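PDB 4HCW: thiaminase-I from Naegleria gruberi, which is a thiaminase I-like protein, probably built on the two-domain alpha/beta fold of the periplasmic binding proteins. Local coordinates for residues Lys34-Thr39 against Asn289-Asp294. Numbering follows the deposited sequence.
Sequences KDVLPT and NTLVLD
No ring takes part where V36 and L37 meet L291 and V292; the nearest flat side-chain group is the amide of N289, whose ND2 stays 4.9 Å from V36 CG1, too far for direct contact. That amide serves the helix instead. Its OD1 accepts from L291 N at 3.0 Å with an N-H...O angle of 148°, the donor tilted 22° from the carbonyl plane, a capping bond from the N-cap position of helix 290-298. N285 holds ND2, so both ends of the amide are fixed. N289 is also the first residue after helix 275-288 to leave helical backbone angles, and the contact thus sets the loop between helix 29-34 and strand 40-41 against a helix-helix junction on the flank of the alpha/beta fold. No hydrogen bond joins the segments; their contacts are all between apolar side chains. V36 carries CG1 anti to its N (chi1 174°), and this methyl reaches L291 CD2 at 3.6 Å, approaching at a slant. The same methyl lies 4.4 Å from V292 CG2. Deeper in, L37 CD2 comes within 4.1 Å of V292 CG2, the two side chains crossing at about a right angle; L37 also rests on L13 of strand 8-13 and on L286.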
loop_
_atom_site.group_PDB
_atom_site.type_symbol
_atom_site.label_atom_id
_atom_site.label_comp_id
_atom_site.label_asym_id
_atom_site.label_seq_id
_atom_site.Cartn_x
_atom_site.Cartn_y
_atom_site.Cartn_z
ATOM N N LYS A 34 13.103 13.610 1.606
ATOM C CA LYS A 34 14.256 13.746 0.722
ATOM C C LYS A 34 15.296 14.721 1.270
ATOM O O LYS A 34 16.497 14.520 1.094
ATOM C CB LYS A 34 13.810 14.186 -0.674
ATOM C CG LYS A 34 13.904 13.096 -1.730
ATOM C CD LYS A 34 13.178 13.493 -3.006
ATOM C CE LYS A 34 13.703 14.805 -3.567
ATOM N NZ LYS A 34 12.941 15.231 -4.774
ATOM N N ASP A 35 14.831 15.770 1.942
ATOM C CA ASP A 35 15.726 16.787 2.485
ATOM C C ASP A 35 16.435 16.319 3.758
ATOM O O ASP A 35 17.288 17.025 4.295
ATOM C CB ASP A 35 14.964 18.088 2.752
ATOM C CG ASP A 35 14.433 18.727 1.481
ATOM O OD1 ASP A 35 15.042 18.521 0.410
ATOM O OD2 ASP A 35 13.409 19.438 1.554
ATOM N N VAL A 36 16.078 15.130 4.231
ATOM C CA VAL A 36 16.663 14.571 5.446
ATOM C C VAL A 36 17.711 13.509 5.107
ATOM O O VAL A 36 18.691 13.330 5.832
ATOM C CB VAL A 36 15.571 13.965 6.358
ATOM C CG1 VAL A 36 16.187 13.259 7.556
ATOM C CG2 VAL A 36 14.605 15.046 6.815
ATOM N N LEU A 37 17.504 12.821 3.990
ATOM C CA LEU A 37 18.405 11.756 3.563
ATOM C C LEU A 37 19.789 12.290 3.199
ATOM O O LEU A 37 19.909 13.354 2.591
ATOM C CB LEU A 37 17.804 11.002 2.377
ATOM C CG LEU A 37 16.373 10.503 2.585
ATOM C CD1 LEU A 37 15.882 9.739 1.365
ATOM C CD2 LEU A 37 16.279 9.647 3.838
ATOM N N PRO A 38 20.842 11.547 3.576
ATOM C CA PRO A 38 22.233 11.923 3.303
ATOM C C PRO A 38 22.616 11.689 1.846
ATOM O O PRO A 38 22.246 10.669 1.265
ATOM C CB PRO A 38 23.026 10.981 4.209
ATOM C CG PRO A 38 22.163 9.777 4.334
ATOM C CD PRO A 38 20.751 10.292 4.341
ATOM N N THR A 39 23.357 12.629 1.267
ATOM C CA THR A 39 23.775 12.527 -0.126
ATOM C C THR A 39 25.225 12.069 -0.256
ATOM O O THR A 39 25.809 12.129 -1.338
ATOM C CB THR A 39 23.594 13.866 -0.867
ATOM O OG1 THR A 39 24.215 14.916 -0.117
ATOM C CG2 THR A 39 22.117 14.184 -1.040
ATOM N N ASN A 289 15.925 5.140 10.578
ATOM C CA ASN A 289 16.114 6.521 11.017
ATOM C C ASN A 289 14.857 7.059 11.691
ATOM O O ASN A 289 13.797 7.141 11.072
ATOM C CB ASN A 289 16.505 7.416 9.838
ATOM C CG ASN A 289 17.074 8.755 10.276
ATOM O OD1 ASN A 289 16.601 9.368 11.232
ATOM N ND2 ASN A 289 18.100 9.214 9.568
ATOM N N THR A 290 14.988 7.426 12.962
ATOM C CA THR A 290 13.849 7.876 13.757
ATOM C C THR A 290 13.225 9.160 13.220
ATOM O O THR A 290 12.027 9.385 13.385
ATOM C CB THR A 290 14.237 8.082 15.234
ATOM O OG1 THR A 290 15.278 9.062 15.326
ATOM C CG2 THR A 290 14.719 6.775 15.843
ATOM N N LEU A 291 14.032 9.998 12.579
ATOM C CA LEU A 291 13.523 11.241 12.010
ATOM C C LEU A 291 12.655 10.961 10.788
ATOM O O LEU A 291 11.630 11.611 10.584
ATOM C CB LEU A 291 14.668 12.191 11.649
ATOM C CG LEU A 291 14.249 13.553 11.089
ATOM C CD1 LEU A 291 13.234 14.225 12.002
ATOM C CD2 LEU A 291 15.460 14.448 10.891
ATOM N N VAL A 292 13.070 9.992 9.980
ATOM C CA VAL A 292 12.287 9.582 8.822
ATOM C C VAL A 292 10.991 8.923 9.284
ATOM O O VAL A 292 9.919 9.189 8.739
ATOM C CB VAL A 292 13.071 8.610 7.922
ATOM C CG1 VAL A 292 12.209 8.148 6.758
ATOM C CG2 VAL A 292 14.345 9.269 7.415
ATOM N N LEU A 293 11.099 8.070 10.299
ATOM C CA LEU A 293 9.936 7.402 10.868
ATOM C C LEU A 293 8.945 8.408 11.446
ATOM O O LEU A 293 7.737 8.280 11.253
ATOM C CB LEU A 293 10.358 6.401 11.946
ATOM C CG LEU A 293 11.184 5.197 11.485
ATOM C CD1 LEU A 293 11.472 4.265 12.654
ATOM C CD2 LEU A 293 10.476 4.452 10.365
ATOM N N ASP A 294 9.462 9.409 12.153
ATOM C CA ASP A 294 8.615 10.437 12.748
ATOM C C ASP A 294 7.902 11.258 11.678
ATOM O O ASP A 294 6.742 11.634 11.842
ATOM C CB ASP A 294 9.428 11.354 13.668
ATOM C CG ASP A 294 9.827 10.674 14.966
ATOM O OD1 ASP A 294 9.064 9.808 15.445
ATOM O OD2 ASP A 294 10.901 11.007 15.509
#